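Local coordinates for protein exodeoxyribonuclease III (Archaeoglobus fulgidus, PDB 2VOA) that cuts DNA at abasic sites as an AP endonuclease of the ExoIII family, probably using bound magnesium or manganese ions, at residues 52-56 against 68-74; 124-128 against 175-179; 153-157 against 194-198. The protein carries 1 engineered substitution. One frame throughout, in Å; residues are numbered along the deposited sequence.

Interaction 1: 52-56 against 68-74; sequences GYHVV and IASLEEP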
loop_
_atom_site.group_PDB
_atom_site.type_symbol
_atom_site.label_atom_id
_atom_site.label_comp_id
_atom_site.label_asym_id
_atom_site.label_seq_id
_atom_site.Cartn_x
_atom_site.Cartn_y
_atom_site.Cartn_z
ATOM N N GLY A 52 6.320 -4.227 24.456
ATOM C CA GLY A 52 6.665 -5.119 25.557
ATOM C C GLY A 52 6.670 -6.598 25.186
ATOM O O GLY A 52 6.514 -7.458 26.058
ATOM N N TYR A 53 6.865 -6.888 23.904
ATOM C CA TYR A 53 6.981 -8.280 23.436
ATOM C C TYR A 53 8.390 -8.644 22.979
ATOM O O TYR A 53 9.011 -7.918 22.199
ATOM C CB TYR A 53 5.970 -8.574 22.313
ATOM C CG TYR A 53 4.598 -8.891 22.857
ATOM C CD1 TYR A 53 3.714 -7.870 23.235
ATOM C CD2 TYR A 53 4.200 -10.222 23.030
ATOM C CE1 TYR A 53 2.450 -8.163 23.766
ATOM C CE2 TYR A 53 2.919 -10.528 23.558
ATOM C CZ TYR A 53 2.067 -9.497 23.917
ATOM O OH TYR A 53 0.824 -9.820 24.433
ATOM N N HIS A 54 8.881 -9.780 23.466
ATOM C CA HIS A 54 10.013 -10.449 22.845
ATOM C C HIS A 54 9.523 -11.024 21.539
ATOM O O HIS A 54 8.337 -11.352 21.405
ATOM C CB HIS A 54 10.522 -11.588 23.728
ATOM C CG HIS A 54 11.092 -11.127 25.028
ATOM N ND1 HIS A 54 10.347 -11.045 26.187
ATOM C CD2 HIS A 54 12.336 -10.713 25.350
ATOM C CE1 HIS A 54 11.111 -10.595 27.168
ATOM N NE2 HIS A 54 12.323 -10.388 26.687
ATOM N N VAL A 55 10.436 -11.155 20.582
ATOM C CA VAL A 55 10.092 -11.830 19.340
ATOM C C VAL A 55 11.318 -12.575 18.819
ATOM O O VAL A 55 12.437 -12.019 18.755
ATOM C CB VAL A 55 9.454 -10.853 18.291
ATOM C CG1 VAL A 55 10.453 -9.787 17.805
ATOM C CG2 VAL A 55 8.822 -11.610 17.133
ATOM N N VAL A 56 11.105 -13.851 18.516
ATOM C CA VAL A 56 12.110 -14.668 17.813
ATOM C C VAL A 56 11.618 -15.032 16.404
ATOM O O VAL A 56 10.407 -15.115 16.166
ATOM C CB VAL A 56 12.539 -15.909 18.649
ATOM C CG1 VAL A 56 13.233 -15.457 19.953
ATOM C CG2 VAL A 56 11.373 -16.797 18.997
ATOM N N ILE A 68 7.762 -16.102 16.705
ATOM C CA ILE A 68 6.925 -16.204 17.909
ATOM C C ILE A 68 7.190 -14.948 18.747
ATOM O O ILE A 68 8.353 -14.628 19.044
ATOM C CB ILE A 68 7.250 -17.448 18.769
ATOM C CG1 ILE A 68 7.268 -18.726 17.924
ATOM C CG2 ILE A 68 6.267 -17.540 19.999
ATOM C CD1 ILE A 68 7.977 -19.899 18.659
ATOM N N ALA A 69 6.112 -14.230 19.061
ATOM C CA ALA A 69 6.157 -13.097 20.010
ATOM C C ALA A 69 5.659 -13.560 21.388
ATOM O O ALA A 69 4.731 -14.390 21.487
ATOM C CB ALA A 69 5.320 -11.937 19.482
ATOM N N SER A 70 6.284 -13.057 22.447
ATOM C CA SER A 70 5.908 -13.479 23.790
ATOM C C SER A 70 6.241 -12.466 24.865
ATOM O O SER A 70 7.139 -11.619 24.696
ATOM C CB SER A 70 6.538 -14.843 24.121
ATOM O OG SER A 70 7.963 -14.796 24.073
ATOM N N LEU A 71 5.500 -12.534 25.967
ATOM C CA LEU A 71 5.763 -11.658 27.102
ATOM C C LEU A 71 7.042 -12.095 27.830
ATOM O O LEU A 71 7.839 -11.263 28.274
ATOM C CB LEU A 71 4.554 -11.647 28.054
ATOM C CG LEU A 71 3.278 -11.037 27.447
ATOM C CD1 LEU A 71 2.089 -11.248 28.386
ATOM C CD2 LEU A 71 3.452 -9.550 27.105
ATOM N N GLU A 72 7.231 -13.405 27.942
ATOM C CA GLU A 72 8.424 -13.952 28.597
ATOM C C GLU A 72 9.521 -14.229 27.565
ATOM O O GLU A 72 9.231 -14.544 26.401
ATOM C CB GLU A 72 8.074 -15.224 29.379
ATOM C CG GLU A 72 7.156 -14.984 30.600
ATOM C CD GLU A 72 7.711 -13.902 31.532
ATOM O OE1 GLU A 72 8.929 -13.925 31.817
ATOM O OE2 GLU A 72 6.937 -13.017 31.979
ATOM N N GLU A 73 10.780 -14.122 27.992
ATOM C CA GLU A 73 11.899 -14.357 27.082
ATOM C C GLU A 73 12.001 -15.821 26.633
ATOM O O GLU A 73 12.142 -16.721 27.472
ATOM C CB GLU A 73 13.217 -13.892 27.712
ATOM C CG GLU A 73 14.365 -13.924 26.743
ATOM C CD GLU A 73 15.608 -13.279 27.307
ATOM O OE1 GLU A 73 15.722 -13.170 28.547
ATOM O OE2 GLU A 73 16.477 -12.876 26.511
ATOM N N PRO A 74 11.906 -16.064 25.310
ATOM C CA PRO A 74 12.074 -17.424 24.797
ATOM C C PRO A 74 13.463 -17.996 25.099
ATOM O O PRO A 74 14.474 -17.263 25.089
ATOM C CB PRO A 74 11.901 -17.250 23.286
ATOM C CG PRO A 74 11.036 -16.048 23.148
ATOM C CD PRO A 74 11.551 -15.129 24.221
#

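Interaction 2: 124-128 against 175-179; sequences LERLY and AYKKI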
loop_
_atom_site.group_PDB
_atom_site.type_symbol
_atom_site.label_atom_id
_atom_site.label_comp_id
_atom_site.label_asym_id
_atom_site.label_seq_id
_atom_site.Cartn_x
_atom_site.Cartn_y
_atom_site.Cartn_z
ATOM N N LEU A 124 5.002 -33.673 6.252
ATOM C CA LEU A 124 4.129 -34.166 7.327
ATOM C C LEU A 124 4.641 -35.485 7.928
ATOM O O LEU A 124 4.548 -35.685 9.142
ATOM C CB LEU A 124 2.676 -34.303 6.845
ATOM C CG LEU A 124 1.947 -32.961 6.626
ATOM C CD1 LEU A 124 0.644 -33.256 5.886
ATOM C CD2 LEU A 124 1.709 -32.189 7.964
ATOM N N GLU A 125 5.239 -36.349 7.112
ATOM C CA GLU A 125 5.830 -37.581 7.636
ATOM C C GLU A 125 7.077 -37.252 8.488
ATOM O O GLU A 125 7.289 -37.805 9.574
ATOM C CB GLU A 125 6.195 -38.535 6.492
ATOM C CG GLU A 125 7.008 -39.772 6.908
ATOM C CD GLU A 125 6.207 -40.812 7.693
ATOM O OE1 GLU A 125 6.803 -41.865 8.059
ATOM O OE2 GLU A 125 4.982 -40.614 7.922
ATOM N N ARG A 126 7.909 -36.350 7.985
ATOM C CA ARG A 126 9.088 -35.920 8.747
ATOM C C ARG A 126 8.665 -35.269 10.059
ATOM O O ARG A 126 9.263 -35.548 11.101
ATOM C CB ARG A 126 9.958 -34.982 7.911
ATOM C CG ARG A 126 10.647 -35.683 6.739
ATOM C CD ARG A 126 11.842 -34.866 6.281
ATOM N NE ARG A 126 11.468 -33.631 5.596
ATOM C CZ ARG A 126 12.206 -32.518 5.616
ATOM N NH1 ARG A 126 13.335 -32.485 6.309
ATOM N NH2 ARG A 126 11.819 -31.443 4.957
ATOM N N LEU A 127 7.605 -34.460 10.007
ATOM C CA LEU A 127 7.124 -33.752 11.199
ATOM C C LEU A 127 6.630 -34.758 12.228
ATOM O O LEU A 127 6.857 -34.593 13.434
ATOM C CB LEU A 127 6.010 -32.767 10.823
ATOM C CG LEU A 127 5.492 -31.934 11.992
ATOM C CD1 LEU A 127 6.631 -31.151 12.626
ATOM C CD2 LEU A 127 4.421 -30.972 11.497
ATOM N N TYR A 128 5.951 -35.802 11.765
ATOM C CA TYR A 128 5.552 -36.901 12.656
ATOM C C TYR A 128 6.734 -37.458 13.463
ATOM O O TYR A 128 6.694 -37.515 14.694
ATOM C CB TYR A 128 4.886 -38.036 11.839
ATOM C CG TYR A 128 4.587 -39.271 12.674
ATOM C CD1 TYR A 128 5.475 -40.353 12.700
ATOM C CD2 TYR A 128 3.426 -39.341 13.457
ATOM C CE1 TYR A 128 5.199 -41.487 13.476
ATOM C CE2 TYR A 128 3.142 -40.468 14.241
ATOM C CZ TYR A 128 4.046 -41.529 14.245
ATOM O OH TYR A 128 3.801 -42.652 14.999
ATOM N N ALA A 175 -2.036 -37.896 6.705
ATOM C CA ALA A 175 -0.695 -37.629 7.227
ATOM C C ALA A 175 -0.742 -36.691 8.427
ATOM O O ALA A 175 -0.014 -36.856 9.397
ATOM C CB ALA A 175 0.222 -37.080 6.138
ATOM N N TYR A 176 -1.652 -35.725 8.374
ATOM C CA TYR A 176 -1.794 -34.757 9.453
ATOM C C TYR A 176 -2.407 -35.466 10.665
ATOM O O TYR A 176 -1.896 -35.366 11.792
ATOM C CB TYR A 176 -2.676 -33.615 8.960
ATOM C CG TYR A 176 -2.992 -32.566 9.981
ATOM C CD1 TYR A 176 -2.008 -31.701 10.446
ATOM C CD2 TYR A 176 -4.285 -32.438 10.494
ATOM C CE1 TYR A 176 -2.288 -30.716 11.372
ATOM C CE2 TYR A 176 -4.594 -31.426 11.436
ATOM C CZ TYR A 176 -3.597 -30.583 11.867
ATOM O OH TYR A 176 -3.866 -29.600 12.782
ATOM N N LYS A 177 -3.467 -36.225 10.425
ATOM C CA LYS A 177 -4.130 -36.953 11.524
ATOM C C LYS A 177 -3.206 -37.969 12.193
ATOM O O LYS A 177 -3.321 -38.202 13.393
ATOM C CB LYS A 177 -5.426 -37.587 11.057
ATOM C CG LYS A 177 -6.475 -36.542 10.650
ATOM C CD LYS A 177 -7.595 -37.251 9.896
ATOM C CE LYS A 177 -8.904 -36.583 10.131
ATOM N NZ LYS A 177 -10.005 -37.612 10.283
ATOM N N LYS A 178 -2.264 -38.539 11.436
ATOM C CA LYS A 178 -1.264 -39.434 12.010
ATOM C C LYS A 178 -0.466 -38.744 13.124
ATOM O O LYS A 178 -0.154 -39.357 14.159
ATOM C CB LYS A 178 -0.332 -39.927 10.895
ATOM C CG LYS A 178 0.763 -40.873 11.346
ATOM C CD LYS A 178 1.697 -41.211 10.187
ATOM C CE LYS A 178 2.926 -41.958 10.672
ATOM N NZ LYS A 178 3.670 -42.649 9.593
ATOM N N ILE A 179 -0.166 -37.463 12.926
ATOM C CA ILE A 179 0.545 -36.675 13.940
ATOM C C ILE A 179 -0.361 -36.412 15.138
ATOM O O ILE A 179 0.066 -36.565 16.278
ATOM C CB ILE A 179 1.059 -35.332 13.393
ATOM C CG1 ILE A 179 1.828 -35.529 12.055
ATOM C CG2 ILE A 179 1.970 -34.664 14.432
ATOM C CD1 ILE A 179 2.272 -34.193 11.337
HETATM O O HOH W 1 2.578 -37.771 9.103
#

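Interaction 3: 153-157 against 194-198; sequences PIDVH and NERIY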
loop_
_atom_site.group_PDB
_atom_site.type_symbol
_atom_site.label_atom_id
_atom_site.label_comp_id
_atom_site.label_asym_id
_atom_site.label_seq_id
_atom_site.Cartn_x
_atom_site.Cartn_y
_atom_site.Cartn_z
ATOM N N PRO A 153 -14.507 -32.711 7.519
ATOM C CA PRO A 153 -15.383 -31.980 6.583
ATOM C C PRO A 153 -15.883 -30.621 7.124
ATOM O O PRO A 153 -16.032 -29.681 6.358
ATOM C CB PRO A 153 -16.534 -32.950 6.297
ATOM C CG PRO A 153 -16.072 -34.330 6.766
ATOM C CD PRO A 153 -15.021 -34.062 7.847
ATOM N N ILE A 154 -16.114 -30.518 8.429
ATOM C CA ILE A 154 -16.510 -29.220 9.035
ATOM C C ILE A 154 -15.474 -28.085 8.853
ATOM O O ILE A 154 -15.814 -26.903 8.945
ATOM C CB ILE A 154 -16.882 -29.392 10.534
ATOM C CG1 ILE A 154 -17.641 -28.166 11.077
ATOM C CG2 ILE A 154 -15.634 -29.740 11.350
ATOM C CD1 ILE A 154 -18.875 -27.817 10.345
ATOM N N ASP A 155 -14.219 -28.446 8.549
ATOM C CA ASP A 155 -13.141 -27.458 8.386
ATOM C C ASP A 155 -13.087 -26.784 7.014
ATOM O O ASP A 155 -12.244 -25.918 6.781
ATOM C CB ASP A 155 -11.777 -28.100 8.690
ATOM C CG ASP A 155 -11.670 -28.572 10.121
ATOM O OD1 ASP A 155 -11.531 -29.793 10.328
ATOM O OD2 ASP A 155 -11.763 -27.720 11.044
ATOM N N VAL A 156 -13.991 -27.169 6.120
ATOM C CA VAL A 156 -14.059 -26.563 4.780
ATOM C C VAL A 156 -15.521 -26.228 4.438
ATOM O O VAL A 156 -16.465 -26.891 4.911
ATOM C CB VAL A 156 -13.431 -27.481 3.646
ATOM C CG1 VAL A 156 -11.975 -27.827 3.938
ATOM C CG2 VAL A 156 -14.254 -28.742 3.395
ATOM N N HIS A 157 -15.714 -25.204 3.617
ATOM C CA HIS A 157 -17.083 -24.794 3.274
ATOM C C HIS A 157 -17.850 -25.795 2.385
ATOM O O HIS A 157 -19.089 -25.869 2.453
ATOM C CB HIS A 157 -17.092 -23.388 2.648
ATOM C CG HIS A 157 -16.247 -23.264 1.417
ATOM N ND1 HIS A 157 -16.619 -23.792 0.201
ATOM C CD2 HIS A 157 -15.056 -22.656 1.214
ATOM C CE1 HIS A 157 -15.683 -23.530 -0.695
ATOM N NE2 HIS A 157 -14.727 -22.834 -0.106
ATOM N N ASN A 194 -17.857 -29.499 15.830
ATOM C CA ASN A 194 -18.885 -29.516 14.768
ATOM C C ASN A 194 -19.540 -28.170 14.468
ATOM O O ASN A 194 -20.762 -28.086 14.289
ATOM C CB ASN A 194 -19.947 -30.572 15.091
ATOM C CG ASN A 194 -19.358 -31.955 15.157
ATOM O OD1 ASN A 194 -18.449 -32.268 14.397
ATOM N ND2 ASN A 194 -19.825 -32.762 16.075
ATOM N N GLU A 195 -18.716 -27.128 14.421
ATOM C CA GLU A 195 -19.212 -25.768 14.241
ATOM C C GLU A 195 -18.384 -25.089 13.153
ATOM O O GLU A 195 -17.164 -25.224 13.112
ATOM C CB GLU A 195 -19.114 -25.003 15.561
ATOM C CG GLU A 195 -19.753 -23.622 15.575
ATOM C CD GLU A 195 -19.645 -22.946 16.953
ATOM O OE1 GLU A 195 -19.339 -23.626 17.960
ATOM O OE2 GLU A 195 -19.861 -21.723 16.998
ATOM N N ARG A 196 -19.073 -24.399 12.247
ATOM C CA ARG A 196 -18.404 -23.721 11.142
ATOM C C ARG A 196 -17.663 -22.511 11.675
ATOM O O ARG A 196 -18.299 -21.516 12.075
ATOM C CB ARG A 196 -19.422 -23.286 10.095
ATOM C CG ARG A 196 -20.047 -24.453 9.325
ATOM C CD ARG A 196 -21.154 -23.941 8.437
ATOM N NE ARG A 196 -22.197 -23.349 9.256
ATOM C CZ ARG A 196 -23.191 -22.598 8.798
ATOM N NH1 ARG A 196 -23.282 -22.312 7.510
ATOM N NH2 ARG A 196 -24.087 -22.118 9.646
ATOM N N ILE A 197 -16.338 -22.643 11.727
ATOM C CA ILE A 197 -15.414 -21.604 12.183
ATOM C C ILE A 197 -14.242 -21.639 11.221
ATOM O O ILE A 197 -13.607 -22.681 11.070
ATOM C CB ILE A 197 -14.903 -21.869 13.596
ATOM C CG1 ILE A 197 -16.065 -21.864 14.599
ATOM C CG2 ILE A 197 -13.816 -20.802 13.989
ATOM C CD1 ILE A 197 -15.681 -22.199 16.013
ATOM N N TYR A 198 -13.960 -20.502 10.572
ATOM C CA TYR A 198 -12.927 -20.473 9.530
ATOM C C TYR A 198 -11.828 -19.500 9.932
ATOM O O TYR A 198 -12.102 -18.470 10.549
ATOM C CB TYR A 198 -13.503 -20.111 8.161
ATOM C CG TYR A 198 -14.588 -21.058 7.729
ATOM C CD1 TYR A 198 -15.835 -20.570 7.368
ATOM C CD2 TYR A 198 -14.378 -22.447 7.722
ATOM C CE1 TYR A 198 -16.864 -21.416 6.961
ATOM C CE2 TYR A 198 -15.406 -23.313 7.308
ATOM C CZ TYR A 198 -16.647 -22.791 6.966
ATOM O OH TYR A 198 -17.668 -23.637 6.564
HETATM O O HOH W 2 -15.031 -24.992 10.587
#

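Interaction 1: 52-56 against 68-74
Val56 and Ile68 form a hydrogen-bonded antiparallel pair, with Val56 N reaching Ile68 O at 2.9 Å. His54 and Ser70 make a second such pair, and between them the non-hydrogen-bonded pair Val55 and Ala69 brings its CA atoms to 4.2 Å. This is the open end of a beta hairpin. Its tight part lies around Tyr53, Val55 and Ala69, all buried. Leu71 lays CD2 over one face of the Tyr53 ring, 3.7 Å from the ring centroid, while its edge meets the Ala69 backbone. Tyr53 OH bonds to Pro28 O. Ser70 OG, set between its backbone N and carbonyl carbon (chi1 60°), bonds to Glu72 O at 2.7 Å and holds the chain where it leaves the strand. On the looser solvent side the chain curls back over His54. Glu73 CB sits 3.9 Å from the centroid of the His54 ring, over its face, and His54 ND1 gives Leu71 O only a weak bond at 3.3 Å. Strand 54-60 is outermost in its sheet within this chain. Strand 63-70 also pairs with strand 30-34, Phe48 of helix 45-49 covers Val55 and Ala69, and strand 91-96 of the other sheet meets Val56 and Ile68.

Interaction 2: 124-128 against 175-179
Lys178 NZ meets Glu125 OE2 at 2.9 Å in a salt bridge that uses the syn lone pair of the carboxylate oxygen. The bridge spans two helices, 115-134 and 170-180, which run side by side in nearly the same direction; the axes of their short segments approach to 9.0 Å, at an angle of 8°. They belong to the helical layer on one sheet of the DNase I-like alpha/beta sandwich. Lys178 is extended along its whole length, with CG anti to the backbone N (chi1 -180°), and this carries its end across the Tyr128 ring. CE lies over the ring centre, 3.5 Å from the centroid. NZ lies 4.5 Å from the Tyr128 ring centroid over the same face, a cation-pi contact. With an alanine here, Glu125 is likely to lose its cross-helix charge partner and the Tyr128 face its covering CE. Glu125 has a second hold, because OE1 bonds to His129 on its own helix. Below this polar rim the contact is apolar. Leu124 CB meets Ala175 CB at 3.8 Å. Ile179 CD1 touches both Leu124 CD2 and Leu127 CD2 and lies 3.5 Å from Leu124 O; the Ile179 side chain crosses both leucines at about a right angle. Trp143 of strand 141-144 touches both Leu127 and Ile179. A water bridges the two backbones, donating weakly to Leu124 O and, at 2.8 Å, to Ala175 O.

Interaction 3: 153-157 against 194-198
Ile154 lies against the backbone of Glu195 and the side chain of Arg196. Its CG1 is 3.6 Å from Glu195 O, and its CD1 is 3.7 Å from Arg196 CG. CG1 is anti to the Ile154 backbone N (chi1 -165°), which sends this longer branch across to the other loop. The Ile154 and Arg196 side chains cross at about a right angle, and the far end of Arg196 leads away. Tyr198 supplies the second meeting place. Its CE2 comes 4.0 Å from Ile154 O, its ring edge faces Asp155 O, and its OH is 3.5 Å from His157 CA. These are two irregular loops of the endonuclease/exonuclease/phosphatase fold. One, with a 3-10 turn at 153-155, follows strand 141-144; the other follows helix 187-191. No direct hydrogen bond joins them, but a water accepts from Ile197 N at 2.9 Å and lies 2.6 Å from Ile154 O. Arg189 forms a salt bridge with Asp155 OD2, as does Arg216, and also bonds to Glu195 O, so one arginine reaches both loops. The His157 ring meets Trp215 edge-to-face.

Overall arrangement
The three contacts lie in different parts of one DNase I-like fold. Interaction 1 is local and comes first along the chain. It lies at the edge of one six-stranded sheet. Interactions 2 and 3 interleave: segments 124-128, 153-157, 175-179 and 194-198 alternate, so the chain visits the helix pair and the loop pair in turn. Both belong to the half built on the other sheet, which holds strands 141-144 and 218-222. Their centres are 21 Å apart. The centre of interaction 1 is about 28 Å from that of interaction 2 and 31 Å from that of interaction 3. The nearest atom of each is about 14 Å or more from the bound nucleic acid, so they belong to the scaffold, not the DNA-contacting surface.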